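Local coordinates for putative O-acetylhomoserine (Thiol)-lyase (Campylobacter jejuni, PDB 4OC9), which probably uses pyridoxal 5'-phosphate to displace acetate from O-acetylhomoserine with sulfide or a thiol, at residues I293-Q298 and K336-G341; D312-Y318 and L342-K348; D349-A353 and K399-R403. One frame throughout, in Å; residues are numbered along the deposited sequence.

Contact 1 of 3, residues I293-Q298 and K336-G341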
ATOM      1  N   ILE D 293      -6.293 -15.624 -17.734  1.00 10.09           N
ATOM      2  CA  ILE D 293      -7.511 -16.392 -17.913  1.00 10.97           C
ATOM      3  C   ILE D 293      -7.336 -17.556 -18.896  1.00 12.17           C
ATOM      4  O   ILE D 293      -8.004 -18.572 -18.776  1.00 12.22           O
ATOM      5  CB  ILE D 293      -8.699 -15.490 -18.297  1.00 11.04           C
ATOM      6  CG1 ILE D 293     -10.019 -16.172 -17.985  1.00 10.88           C
ATOM      7  CG2 ILE D 293      -8.580 -14.978 -19.721  1.00 11.52           C
ATOM      8  CD1 ILE D 293     -10.233 -16.449 -16.501  1.00  9.90           C
ATOM      9  N   GLU D 294      -6.470 -17.404 -19.883  1.00 13.82           N
ATOM     10  CA  GLU D 294      -6.227 -18.491 -20.832  1.00 16.29           C
ATOM     11  C   GLU D 294      -5.546 -19.672 -20.134  1.00 16.75           C
ATOM     12  O   GLU D 294      -5.923 -20.817 -20.370  1.00 16.93           O
ATOM     13  CB  GLU D 294      -5.427 -18.037 -22.059  1.00 18.96           C
ATOM     14  CG  GLU D 294      -6.195 -16.998 -22.889  1.00 22.31           C
ATOM     15  CD  GLU D 294      -5.568 -16.670 -24.246  1.00 23.41           C
ATOM     16  OE1 GLU D 294      -4.516 -17.252 -24.586  1.00 19.92           O
ATOM     17  OE2 GLU D 294      -6.179 -15.866 -24.992  1.00 25.97           O
ATOM     18  N   LYS D 295      -4.568 -19.402 -19.257  1.00 15.66           N
ATOM     19  CA  LYS D 295      -3.893 -20.478 -18.528  1.00 15.58           C
ATOM     20  C   LYS D 295      -4.910 -21.129 -17.584  1.00 13.46           C
ATOM     21  O   LYS D 295      -4.959 -22.347 -17.430  1.00 11.53           O
ATOM     22  CB  LYS D 295      -2.716 -19.959 -17.702  1.00 17.82           C
ATOM     23  CG  LYS D 295      -1.948 -21.049 -16.965  1.00 20.45           C
ATOM     24  CD  LYS D 295      -1.228 -21.957 -17.942  1.00 25.92           C
ATOM     25  CE  LYS D 295      -0.456 -23.104 -17.273  1.00 31.54           C
ATOM     26  NZ  LYS D 295       0.649 -22.737 -16.350  1.00 34.75           N
ATOM     27  N   HIS D 296      -5.672 -20.305 -16.879  1.00 13.37           N
ATOM     28  CA  HIS D 296      -6.663 -20.855 -15.986  1.00 12.77           C
ATOM     29  C   HIS D 296      -7.550 -21.823 -16.769  1.00 12.44           C
ATOM     30  O   HIS D 296      -7.882 -22.908 -16.268  1.00 11.50           O
ATOM     31  CB  HIS D 296      -7.595 -19.802 -15.379  1.00 12.51           C
ATOM     32  CG  HIS D 296      -6.996 -18.943 -14.310  1.00 12.53           C
ATOM     33  ND1 HIS D 296      -6.843 -19.386 -13.011  1.00 12.31           N
ATOM     34  CD2 HIS D 296      -6.718 -17.624 -14.288  1.00 11.95           C
ATOM     35  CE1 HIS D 296      -6.380 -18.409 -12.270  1.00 12.39           C
ATOM     36  NE2 HIS D 296      -6.284 -17.330 -13.024  1.00 12.88           N
ATOM     37  N   SER D 297      -7.962 -21.388 -17.956  1.00 11.74           N
ATOM     38  CA  SER D 297      -8.858 -22.181 -18.816  1.00 12.56           C
ATOM     39  C   SER D 297      -8.224 -23.456 -19.314  1.00 11.94           C
ATOM     40  O   SER D 297      -8.820 -24.509 -19.265  1.00 12.32           O
ATOM     41  CB  SER D 297      -9.384 -21.320 -19.968  1.00 12.32           C
ATOM     42  OG  SER D 297     -10.170 -20.228 -19.475  1.00 11.84           O
ATOM     43  N   GLN D 298      -7.022 -23.345 -19.821  1.00 13.58           N
ATOM     44  CA  GLN D 298      -6.297 -24.512 -20.312  1.00 14.83           C
ATOM     45  C   GLN D 298      -6.119 -25.535 -19.160  1.00 13.81           C
ATOM     46  O   GLN D 298      -6.342 -26.730 -19.357  1.00 12.58           O
ATOM     47  CB  GLN D 298      -4.933 -24.090 -20.871  1.00 15.76           C
ATOM     48  CG  GLN D 298      -5.029 -23.217 -22.115  1.00 18.23           C
ATOM     49  CD  GLN D 298      -3.705 -22.534 -22.488  1.00 24.82           C
ATOM     50  OE1 GLN D 298      -2.877 -22.221 -21.621  1.00 23.49           O
ATOM     51  NE2 GLN D 298      -3.542 -22.226 -23.770  1.00 28.05           N
ATOM     52  N   LYS D 336     -13.539 -17.567 -27.898  1.00 33.02           N
ATOM     53  CA  LYS D 336     -12.169 -18.104 -27.779  1.00 30.76           C
ATOM     54  C   LYS D 336     -11.989 -19.568 -27.292  1.00 26.21           C
ATOM     55  O   LYS D 336     -10.887 -20.083 -27.033  1.00 23.24           O
ATOM     56  CB  LYS D 336     -11.347 -17.190 -26.881  1.00 34.84           C
ATOM     57  CG  LYS D 336     -10.944 -15.866 -27.508  1.00 41.09           C
ATOM     58  CD  LYS D 336     -10.042 -15.083 -26.569  1.00 55.70           C
ATOM     59  CE  LYS D 336      -9.401 -13.771 -27.139  1.00 64.98           C
ATOM     60  NZ  LYS D 336     -10.266 -12.823 -27.911  1.00 70.66           N
ATOM     61  N   ASN D 337     -13.100 -20.244 -27.187  1.00 21.61           N
ATOM     62  CA  ASN D 337     -13.135 -21.623 -26.750  1.00 18.34           C
ATOM     63  C   ASN D 337     -12.435 -21.924 -25.405  1.00 17.40           C
ATOM     64  O   ASN D 337     -11.710 -22.911 -25.269  1.00 18.91           O
ATOM     65  CB  ASN D 337     -12.637 -22.574 -27.831  1.00 17.35           C
ATOM     66  CG  ASN D 337     -13.139 -23.989 -27.615  1.00 17.47           C
ATOM     67  OD1 ASN D 337     -14.319 -24.197 -27.330  1.00 13.80           O
ATOM     68  ND2 ASN D 337     -12.261 -24.963 -27.788  1.00 17.32           N
ATOM     69  N   PHE D 338     -12.552 -20.995 -24.460  1.00 15.90           N
ATOM     70  CA  PHE D 338     -11.990 -21.120 -23.119  1.00 14.82           C
ATOM     71  C   PHE D 338     -13.183 -20.933 -22.221  1.00 14.68           C
ATOM     72  O   PHE D 338     -13.992 -20.062 -22.456  1.00 17.41           O
ATOM     73  CB  PHE D 338     -10.900 -20.096 -22.805  1.00 14.73           C
ATOM     74  CG  PHE D 338      -9.628 -20.252 -23.615  1.00 15.41           C
ATOM     75  CD1 PHE D 338      -8.817 -21.356 -23.439  1.00 14.69           C
ATOM     76  CD2 PHE D 338      -9.165 -19.213 -24.411  1.00 15.87           C
ATOM     77  CE1 PHE D 338      -7.650 -21.503 -24.153  1.00 14.97           C
ATOM     78  CE2 PHE D 338      -7.978 -19.330 -25.102  1.00 15.71           C
ATOM     79  CZ  PHE D 338      -7.221 -20.480 -24.976  1.00 15.71           C
ATOM     80  N   ALA D 339     -13.288 -21.740 -21.180  1.00 14.60           N
ATOM     81  CA  ALA D 339     -14.428 -21.680 -20.272  1.00 13.92           C
ATOM     82  C   ALA D 339     -14.144 -21.269 -18.822  1.00 14.00           C
ATOM     83  O   ALA D 339     -14.911 -21.564 -17.896  1.00 13.59           O
ATOM     84  CB  ALA D 339     -15.100 -23.026 -20.286  1.00 13.99           C
ATOM     85  N   SER D 340     -13.016 -20.611 -18.623  1.00 15.29           N
ATOM     86  CA  SER D 340     -12.579 -20.121 -17.297  1.00 15.09           C
ATOM     87  C   SER D 340     -12.075 -21.234 -16.367  1.00 14.38           C
ATOM     88  O   SER D 340     -11.959 -22.385 -16.765  1.00 18.36           O
ATOM     89  CB  SER D 340     -13.637 -19.255 -16.653  1.00 15.90           C
ATOM     90  OG  SER D 340     -13.101 -18.606 -15.520  1.00 17.69           O
ATOM     91  N   GLY D 341     -11.763 -20.878 -15.130  1.00 14.39           N
ATOM     92  CA  GLY D 341     -11.200 -21.838 -14.171  1.00 13.82           C
ATOM     93  C   GLY D 341     -12.012 -22.439 -13.077  1.00 14.09           C
ATOM     94  O   GLY D 341     -11.456 -23.014 -12.151  1.00 14.56           O
TER
HETATM   95  O   HOH W   1     -11.617 -24.136 -21.042  1.00  4.06           O

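Contact 2 of 3, residues D312-Y318 and L342-K348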
ATOM      1  N   ASP D 312     -13.149 -43.269  -9.759  1.00 20.16           N
ATOM      2  CA  ASP D 312     -13.673 -42.842  -8.441  1.00 21.15           C
ATOM      3  C   ASP D 312     -14.471 -41.510  -8.480  1.00 20.07           C
ATOM      4  O   ASP D 312     -14.917 -41.038  -7.431  1.00 22.85           O
ATOM      5  CB  ASP D 312     -12.525 -42.751  -7.417  1.00 22.33           C
ATOM      6  CG  ASP D 312     -11.888 -44.107  -7.117  1.00 23.48           C
ATOM      7  OD1 ASP D 312     -12.611 -45.130  -7.162  1.00 22.51           O
ATOM      8  OD2 ASP D 312     -10.677 -44.151  -6.819  1.00 21.52           O
ATOM      9  N   ILE D 313     -14.690 -40.937  -9.670  1.00 17.87           N
ATOM     10  CA  ILE D 313     -15.422 -39.681  -9.824  1.00 17.26           C
ATOM     11  C   ILE D 313     -16.741 -39.956 -10.514  1.00 19.41           C
ATOM     12  O   ILE D 313     -16.775 -40.543 -11.573  1.00 17.25           O
ATOM     13  CB  ILE D 313     -14.603 -38.646 -10.611  1.00 15.76           C
ATOM     14  CG1 ILE D 313     -13.248 -38.433  -9.944  1.00 14.40           C
ATOM     15  CG2 ILE D 313     -15.356 -37.322 -10.726  1.00 15.10           C
ATOM     16  CD1 ILE D 313     -13.309 -37.976  -8.494  1.00 13.65           C
ATOM     17  N   LYS D 314     -17.836 -39.478  -9.932  1.00 25.40           N
ATOM     18  CA  LYS D 314     -19.171 -39.745 -10.489  1.00 30.99           C
ATOM     19  C   LYS D 314     -19.819 -38.727 -11.403  1.00 30.84           C
ATOM     20  O   LYS D 314     -20.934 -38.954 -11.855  1.00 40.17           O
ATOM     21  CB  LYS D 314     -20.154 -40.067  -9.355  1.00 36.36           C
ATOM     22  CG  LYS D 314     -19.695 -41.222  -8.475  1.00 48.57           C
ATOM     23  CD  LYS D 314     -19.402 -42.500  -9.262  1.00 59.64           C
ATOM     24  CE  LYS D 314     -18.917 -43.659  -8.377  1.00 72.64           C
ATOM     25  NZ  LYS D 314     -19.931 -44.141  -7.393  1.00 76.58           N
ATOM     26  N   GLY D 315     -19.162 -37.624 -11.692  1.00 26.56           N
ATOM     27  CA  GLY D 315     -19.780 -36.636 -12.577  1.00 22.34           C
ATOM     28  C   GLY D 315     -18.937 -35.379 -12.538  1.00 22.34           C
ATOM     29  O   GLY D 315     -18.432 -35.012 -11.482  1.00 19.07           O
ATOM     30  N   VAL D 316     -18.796 -34.728 -13.685  1.00 17.21           N
ATOM     31  CA  VAL D 316     -18.023 -33.533 -13.795  1.00 15.53           C
ATOM     32  C   VAL D 316     -18.788 -32.445 -14.493  1.00 14.00           C
ATOM     33  O   VAL D 316     -19.323 -32.652 -15.556  1.00 13.77           O
ATOM     34  CB  VAL D 316     -16.719 -33.759 -14.606  1.00 16.21           C
ATOM     35  CG1 VAL D 316     -15.916 -32.456 -14.728  1.00 16.36           C
ATOM     36  CG2 VAL D 316     -15.853 -34.827 -13.943  1.00 17.66           C
ATOM     37  N   ASN D 317     -18.741 -31.244 -13.932  1.00 15.11           N
ATOM     38  CA  ASN D 317     -19.420 -30.082 -14.519  1.00 15.58           C
ATOM     39  C   ASN D 317     -18.466 -29.073 -15.085  1.00 14.73           C
ATOM     40  O   ASN D 317     -17.858 -28.308 -14.320  1.00 19.59           O
ATOM     41  CB  ASN D 317     -20.206 -29.300 -13.531  1.00 16.99           C
ATOM     42  CG  ASN D 317     -21.512 -29.890 -13.195  1.00 19.47           C
ATOM     43  OD1 ASN D 317     -22.080 -30.712 -13.919  1.00 25.02           O
ATOM     44  ND2 ASN D 317     -22.084 -29.353 -12.160  1.00 21.95           N
ATOM     45  N   TYR D 318     -18.286 -29.082 -16.394  1.00 12.98           N
ATOM     46  CA  TYR D 318     -17.393 -28.115 -17.046  1.00 13.09           C
ATOM     47  C   TYR D 318     -17.880 -28.039 -18.505  1.00 13.98           C
ATOM     48  O   TYR D 318     -18.032 -29.036 -19.167  1.00 13.90           O
ATOM     49  CB  TYR D 318     -15.906 -28.457 -16.855  1.00 11.75           C
ATOM     50  CG  TYR D 318     -14.985 -27.361 -17.264  1.00 10.51           C
ATOM     51  CD1 TYR D 318     -14.800 -26.253 -16.458  1.00  9.69           C
ATOM     52  CD2 TYR D 318     -14.245 -27.450 -18.420  1.00 10.63           C
ATOM     53  CE1 TYR D 318     -13.945 -25.240 -16.823  1.00  8.93           C
ATOM     54  CE2 TYR D 318     -13.384 -26.437 -18.803  1.00  9.99           C
ATOM     55  CZ  TYR D 318     -13.240 -25.324 -17.992  1.00  9.47           C
ATOM     56  OH  TYR D 318     -12.362 -24.316 -18.397  1.00  8.38           O
ATOM     57  N   LEU D 342     -13.327 -22.308 -13.159  1.00 14.34           N
ATOM     58  CA  LEU D 342     -14.173 -22.882 -12.132  1.00 14.92           C
ATOM     59  C   LEU D 342     -14.815 -24.162 -12.633  1.00 15.52           C
ATOM     60  O   LEU D 342     -15.238 -24.247 -13.786  1.00 15.12           O
ATOM     61  CB  LEU D 342     -15.304 -21.938 -11.800  1.00 16.76           C
ATOM     62  CG  LEU D 342     -16.101 -22.353 -10.573  1.00 18.17           C
ATOM     63  CD1 LEU D 342     -15.181 -22.210  -9.347  1.00 19.01           C
ATOM     64  CD2 LEU D 342     -17.293 -21.452 -10.412  1.00 19.12           C
ATOM     65  N   LEU D 343     -14.848 -25.184 -11.798  1.00 16.47           N
ATOM     66  CA  LEU D 343     -15.503 -26.424 -12.206  1.00 15.98           C
ATOM     67  C   LEU D 343     -15.965 -27.140 -10.938  1.00 17.62           C
ATOM     68  O   LEU D 343     -15.538 -26.773  -9.836  1.00 14.83           O
ATOM     69  CB  LEU D 343     -14.591 -27.316 -12.996  1.00 16.56           C
ATOM     70  CG  LEU D 343     -13.410 -28.038 -12.357  1.00 15.71           C
ATOM     71  CD1 LEU D 343     -13.884 -29.128 -11.418  1.00 14.93           C
ATOM     72  CD2 LEU D 343     -12.606 -28.732 -13.440  1.00 15.06           C
ATOM     73  N   SER D 344     -16.866 -28.116 -11.078  1.00 16.67           N
ATOM     74  CA  SER D 344     -17.283 -28.863  -9.918  1.00 17.57           C
ATOM     75  C   SER D 344     -17.380 -30.309 -10.329  1.00 17.10           C
ATOM     76  O   SER D 344     -17.374 -30.642 -11.500  1.00 17.56           O
ATOM     77  CB  SER D 344     -18.599 -28.392  -9.320  1.00 18.34           C
ATOM     78  OG  SER D 344     -19.655 -28.657 -10.188  1.00 19.90           O
ATOM     79  N   PHE D 345     -17.351 -31.198  -9.347  1.00 19.49           N
ATOM     80  CA  PHE D 345     -17.463 -32.621  -9.639  1.00 18.55           C
ATOM     81  C   PHE D 345     -18.090 -33.343  -8.453  1.00 18.94           C
ATOM     82  O   PHE D 345     -18.099 -32.829  -7.334  1.00 18.63           O
ATOM     83  CB  PHE D 345     -16.106 -33.273 -10.011  1.00 16.99           C
ATOM     84  CG  PHE D 345     -15.102 -33.329  -8.902  1.00 15.88           C
ATOM     85  CD1 PHE D 345     -15.071 -34.411  -8.046  1.00 15.97           C
ATOM     86  CD2 PHE D 345     -14.192 -32.318  -8.722  1.00 14.35           C
ATOM     87  CE1 PHE D 345     -14.137 -34.471  -7.029  1.00 16.26           C
ATOM     88  CE2 PHE D 345     -13.267 -32.363  -7.705  1.00 14.28           C
ATOM     89  CZ  PHE D 345     -13.229 -33.447  -6.864  1.00 15.40           C
ATOM     90  N   GLU D 346     -18.570 -34.550  -8.723  1.00 19.55           N
ATOM     91  CA  GLU D 346     -19.188 -35.395  -7.729  1.00 20.31           C
ATOM     92  C   GLU D 346     -18.235 -36.478  -7.265  1.00 20.92           C
ATOM     93  O   GLU D 346     -17.665 -37.206  -8.076  1.00 21.31           O
ATOM     94  CB  GLU D 346     -20.453 -36.075  -8.310  1.00 21.32           C
ATOM     95  CG  GLU D 346     -21.515 -35.096  -8.772  1.00 22.69           C
ATOM     96  CD  GLU D 346     -22.051 -34.264  -7.628  1.00 26.97           C
ATOM     97  OE1 GLU D 346     -22.356 -34.865  -6.572  1.00 31.89           O
ATOM     98  OE2 GLU D 346     -22.206 -33.032  -7.793  1.00 27.53           O
ATOM     99  N   ALA D 347     -18.048 -36.572  -5.953  1.00 21.59           N
ATOM    100  CA  ALA D 347     -17.197 -37.602  -5.368  1.00 21.18           C
ATOM    101  C   ALA D 347     -18.127 -38.810  -5.191  1.00 21.91           C
ATOM    102  O   ALA D 347     -19.297 -38.728  -5.523  1.00 17.27           O
ATOM    103  CB  ALA D 347     -16.674 -37.161  -4.028  1.00 22.37           C
ATOM    104  N   LYS D 348     -17.605 -39.930  -4.696  1.00 26.49           N
ATOM    105  CA  LYS D 348     -18.419 -41.146  -4.494  1.00 30.64           C
ATOM    106  C   LYS D 348     -19.566 -40.849  -3.548  1.00 34.05           C
ATOM    107  O   LYS D 348     -20.700 -41.216  -3.815  1.00 37.45           O
ATOM    108  CB  LYS D 348     -17.574 -42.328  -3.986  1.00 32.68           C
ATOM    109  CG  LYS D 348     -16.512 -42.790  -5.009  1.00 36.09           C
ATOM    110  CD  LYS D 348     -15.630 -43.959  -4.564  1.00 34.26           C
ATOM    111  CE  LYS D 348     -14.784 -43.639  -3.343  1.00 35.11           C
ATOM    112  NZ  LYS D 348     -13.838 -44.733  -2.992  1.00 35.37           N
TER
HETATM  113  O   HOH W   2     -10.782 -43.812  -4.314  1.00 17.99           O

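Contact 3 of 3, residues D349-A353 and K399-R403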
ATOM      1  N   ASP D 349     -19.249 -40.135  -2.469  1.00 35.55           N
ATOM      2  CA  ASP D 349     -20.216 -39.748  -1.444  1.00 29.12           C
ATOM      3  C   ASP D 349     -19.625 -38.673  -0.526  1.00 27.55           C
ATOM      4  O   ASP D 349     -18.484 -38.224  -0.716  1.00 24.44           O
ATOM      5  CB  ASP D 349     -20.618 -40.986  -0.649  1.00 29.42           C
ATOM      6  CG  ASP D 349     -19.437 -41.681  -0.033  1.00 30.48           C
ATOM      7  OD1 ASP D 349     -18.371 -41.042   0.139  1.00 29.57           O
ATOM      8  OD2 ASP D 349     -19.566 -42.886   0.271  1.00 31.17           O
ATOM      9  N   TYR D 350     -20.416 -38.251   0.453  1.00 25.71           N
ATOM     10  CA  TYR D 350     -20.000 -37.245   1.408  1.00 22.93           C
ATOM     11  C   TYR D 350     -18.640 -37.549   2.042  1.00 22.35           C
ATOM     12  O   TYR D 350     -17.750 -36.691   2.063  1.00 21.39           O
ATOM     13  CB  TYR D 350     -21.091 -37.022   2.490  1.00 24.63           C
ATOM     14  CG  TYR D 350     -20.604 -36.089   3.562  1.00 25.06           C
ATOM     15  CD1 TYR D 350     -20.562 -34.725   3.341  1.00 26.22           C
ATOM     16  CD2 TYR D 350     -20.106 -36.581   4.763  1.00 26.35           C
ATOM     17  CE1 TYR D 350     -20.023 -33.861   4.278  1.00 29.28           C
ATOM     18  CE2 TYR D 350     -19.590 -35.727   5.728  1.00 29.48           C
ATOM     19  CZ  TYR D 350     -19.547 -34.364   5.484  1.00 30.97           C
ATOM     20  OH  TYR D 350     -19.025 -33.508   6.441  1.00 30.53           O
ATOM     21  N   GLU D 351     -18.450 -38.759   2.553  1.00 23.34           N
ATOM     22  CA  GLU D 351     -17.169 -39.118   3.191  1.00 25.06           C
ATOM     23  C   GLU D 351     -15.974 -39.018   2.263  1.00 22.10           C
ATOM     24  O   GLU D 351     -14.876 -38.676   2.698  1.00 19.97           O
ATOM     25  CB  GLU D 351     -17.241 -40.499   3.848  1.00 31.48           C
ATOM     26  CG  GLU D 351     -18.162 -40.586   5.081  1.00 39.09           C
ATOM     27  CD  GLU D 351     -17.640 -39.805   6.305  1.00 48.77           C
ATOM     28  OE1 GLU D 351     -16.414 -39.619   6.437  1.00 51.93           O
ATOM     29  OE2 GLU D 351     -18.461 -39.441   7.181  1.00 63.62           O
ATOM     30  N   HIS D 352     -16.192 -39.299   0.980  1.00 21.82           N
ATOM     31  CA  HIS D 352     -15.123 -39.238  -0.013  1.00 22.17           C
ATOM     32  C   HIS D 352     -14.795 -37.781  -0.323  1.00 19.47           C
ATOM     33  O   HIS D 352     -13.630 -37.401  -0.364  1.00 18.31           O
ATOM     34  CB  HIS D 352     -15.491 -40.066  -1.247  1.00 24.90           C
ATOM     35  CG  HIS D 352     -14.404 -40.154  -2.288  1.00 29.62           C
ATOM     36  ND1 HIS D 352     -14.603 -39.829  -3.616  1.00 29.96           N
ATOM     37  CD2 HIS D 352     -13.084 -40.449  -2.175  1.00 27.61           C
ATOM     38  CE1 HIS D 352     -13.483 -40.011  -4.291  1.00 27.28           C
ATOM     39  NE2 HIS D 352     -12.538 -40.365  -3.436  1.00 29.72           N
ATOM     40  N   ALA D 353     -15.826 -36.961  -0.454  1.00 18.44           N
ATOM     41  CA  ALA D 353     -15.655 -35.520  -0.723  1.00 19.34           C
ATOM     42  C   ALA D 353     -14.851 -34.816   0.378  1.00 22.47           C
ATOM     43  O   ALA D 353     -14.057 -33.912   0.131  1.00 21.50           O
ATOM     44  CB  ALA D 353     -16.997 -34.853  -0.850  1.00 17.49           C
ATOM     45  N   LYS D 399     -24.396 -33.609  -1.473  1.00 27.40           N
ATOM     46  CA  LYS D 399     -23.455 -33.796  -0.383  1.00 32.35           C
ATOM     47  C   LYS D 399     -22.088 -34.318  -0.868  1.00 29.97           C
ATOM     48  O   LYS D 399     -21.101 -34.313  -0.106  1.00 28.12           O
ATOM     49  CB  LYS D 399     -24.016 -34.752   0.698  1.00 40.66           C
ATOM     50  CG  LYS D 399     -25.012 -34.142   1.684  1.00 49.90           C
ATOM     51  CD  LYS D 399     -25.708 -35.095   2.655  1.00 59.23           C
ATOM     52  CE  LYS D 399     -24.816 -35.995   3.496  1.00 61.10           C
ATOM     53  NZ  LYS D 399     -24.093 -35.365   4.625  1.00 62.94           N
ATOM     54  N   ALA D 400     -22.047 -34.809  -2.103  1.00 25.19           N
ATOM     55  CA  ALA D 400     -20.814 -35.343  -2.680  1.00 23.31           C
ATOM     56  C   ALA D 400     -20.121 -34.318  -3.573  1.00 18.86           C
ATOM     57  O   ALA D 400     -19.023 -34.555  -4.058  1.00 17.66           O
ATOM     58  CB  ALA D 400     -21.142 -36.602  -3.474  1.00 21.55           C
ATOM     59  N   THR D 401     -20.762 -33.165  -3.764  1.00 16.91           N
ATOM     60  CA  THR D 401     -20.223 -32.121  -4.630  1.00 14.68           C
ATOM     61  C   THR D 401     -19.017 -31.358  -4.126  1.00 14.63           C
ATOM     62  O   THR D 401     -18.979 -30.911  -2.983  1.00 12.95           O
ATOM     63  CB  THR D 401     -21.297 -31.089  -4.954  1.00 13.50           C
ATOM     64  OG1 THR D 401     -22.414 -31.740  -5.605  1.00 13.65           O
ATOM     65  CG2 THR D 401     -20.738 -30.049  -5.888  1.00 13.05           C
ATOM     66  N   ILE D 402     -18.043 -31.212  -5.006  1.00 12.92           N
ATOM     67  CA  ILE D 402     -16.814 -30.486  -4.721  1.00 13.67           C
ATOM     68  C   ILE D 402     -16.627 -29.443  -5.776  1.00 13.33           C
ATOM     69  O   ILE D 402     -16.854 -29.720  -6.945  1.00 11.75           O
ATOM     70  CB  ILE D 402     -15.590 -31.397  -4.738  1.00 14.56           C
ATOM     71  CG1 ILE D 402     -15.581 -32.197  -3.444  1.00 17.02           C
ATOM     72  CG2 ILE D 402     -14.285 -30.575  -4.778  1.00 14.07           C
ATOM     73  CD1 ILE D 402     -14.470 -33.231  -3.377  1.00 19.39           C
ATOM     74  N   ARG D 403     -16.202 -28.257  -5.358  1.00 13.42           N
ATOM     75  CA  ARG D 403     -15.981 -27.171  -6.281  1.00 14.04           C
ATOM     76  C   ARG D 403     -14.486 -26.853  -6.273  1.00 12.98           C
ATOM     77  O   ARG D 403     -13.870 -26.827  -5.226  1.00 12.00           O
ATOM     78  CB  ARG D 403     -16.717 -25.921  -5.830  1.00 17.04           C
ATOM     79  CG  ARG D 403     -16.677 -24.807  -6.856  1.00 18.51           C
ATOM     80  CD  ARG D 403     -17.141 -23.422  -6.412  1.00 19.47           C
ATOM     81  NE  ARG D 403     -16.897 -22.664  -5.193  1.00 21.86           N
ATOM     82  CZ  ARG D 403     -15.867 -21.970  -4.798  1.00 22.93           C
ATOM     83  NH1 ARG D 403     -14.737 -22.137  -5.396  1.00 25.79           N
ATOM     84  NH2 ARG D 403     -15.942 -21.299  -3.641  1.00 24.52           N
TER

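Contact 1 of 3, residues I293-Q298 and K336-G341
S297 and S340 bring the two backbones closest, CA to CA 4.5 Å, and the loop 336-341 then runs on past H296 on its way into strand 342-346. G341 carries no side chain, which lets its backbone settle beside the same turn of helix 276-309. A water joins the two backbones, accepting from A339 N and giving a weak bond to S297 O.

Of the side chains, S297 makes the polar link. Its OG is anti to the carbonyl carbon (chi1 -63°), turned back along the helix, and it donates to I293 O at 2.8 Å. That carbonyl also receives S297 N, the two donors arriving from opposite faces of its plane. The same OG takes a weak bond from S340 N, 3.0 Å long and bent to 129°.

F338 supplies the apolar part. Its CB presses on S297 CB at 3.4 Å, while E294 crosses the ring: CB lies above one face toward the rim, CG is 3.7 Å from F338 CE2, and the carboxylate plane is only 28° from that of the ring. Q298 runs alongside in the same direction, its CG 3.7 Å from F338 CE1. Deeper in, I293 CD1 approaches S340 OG, a hydroxyl whose hydrogen-bond partner is V184 O. S340 also packs on Y207, which follows the predicted cofactor-carrying lysine K206 in sequence.

A small hydroxyl residue suits the buried position of S297, because OG can give one bond to its own helix and accept a weaker one from the loop, while the methylene groups of E294 and Q298 shelter the phenyl ring.

Contact 2 of 3, residues D312-Y318 and L342-K348
N317 and S344 face each other as an antiparallel hydrogen-bonded pair: N317 N donates to S344 O at 2.9 Å, whereas the return bond from S344 N to N317 O is weak. Further along, E346 N bonds to G315 O at 2.8 Å and E346 O accepts from K314 N. A side-chain bond joins the N317-S344 pair too, from N317 ND2 to S344 OG over 3.2 Å; the asparagine amide suits this place because it can donate to a neighbouring hydroxyl. The bond is bent to 138°, with the hydroxyl 31° out of the amide plane. S344 OG stands between its backbone N and carbonyl carbon (chi1 68°), which directs it at the asparagine.

These strands, 315-317 and 342-346, form one margin of the five-stranded sheet in what corresponds to the small C-terminal domain of fold type I pyridoxal phosphate enzymes; 315-317 is an edge strand within this chain.

Apolar contacts gather on the face carrying V316 and F345, a non-hydrogen-bonded pair whose hydrocarbon side chains fit a face packed against L307 of helix 276-309. Branched I313 crosses the phenyl ring of F345, CD1 to CE1 3.9 Å. At the other end Y318 and L343 meet nearly at right angles, Y318 CD1 lying 3.6 Å from L343 CB. The tyrosine also turns its ring edge to L342 O, 3.4 Å from CD1.

Among the charged residues, K348 and D312 run alongside each other; K348 CG rests on D312 O, but NZ stays 4.4 Å from D312 OD1, beyond a salt bridge. The carboxylate of E346 turns away to the hydroxyls of T401 and T398.

Contact 3 of 3, residues D349-A353 and K399-R403
K399 reaches over one face of the Y350 ring and makes a cation-pi contact, with NZ 4.0 Å from the ring centroid and 24° off the ring normal. The ammonium stands nearer the root of the ring than its hydroxyl, 3.7 Å from CG. Two bends in the lysine, at chi3 (54°) and chi4 (75°), fold its end back over the tyrosine instead of letting it extend, and the chains cross obliquely with CE beside Y350 CB. A long, flexible cation and a flat electron-rich ring suit each other at this partly exposed place. The base of the pair is steadied by K399 O, which receives a CA-H...O contact from Y350 CA at 3.5 Å as well as a hydrogen bond from H378 NE2. The H378 ring also meets Y350, planes at about 90°.

Alanines let the backbones come close on the inner side. A400 CB sits 3.9 Å from D349 CA, and A353 CB faces both A400 O and I402 CD1. The isoleucine's tip slides along the alanine to its carbonyl, CD1 lying 3.6 Å from A353 O.

D349 caps the helix start from within its own segment. As N-cap it accepts from H352 N through OD1 at 2.9 Å, a role for which a short carboxylate is well fitted.

Helix 350-359 begins in this way against the turn that leads into strand 401-405. That strand runs between 342-346 and 375-377, so I402 also touches F345 and I376, while H352 NE2 ties the helix to I422 O in the C-terminal helix 411-422.

From the N terminus, the chain first supplies 293-298 on the long helix 276-309 and then 312-318, which holds one edge strand of the five-stranded sheet. It returns through 336-341, closing contact 1, and runs straight on into 342-348, closing contact 2. The two loops therefore cross, and they meet where Y318 OH bonds to S340 O at 2.6 Å. Contact 3 follows in series: 349-353 starts immediately after contact 2, and 399-403 closes it. Strands 342-346 and 401-405 are sheet neighbours, joining contacts 2 and 3 through I402 N and F345 O. Together the three contacts bind the long helix, one side of the sheet and helix 350-359.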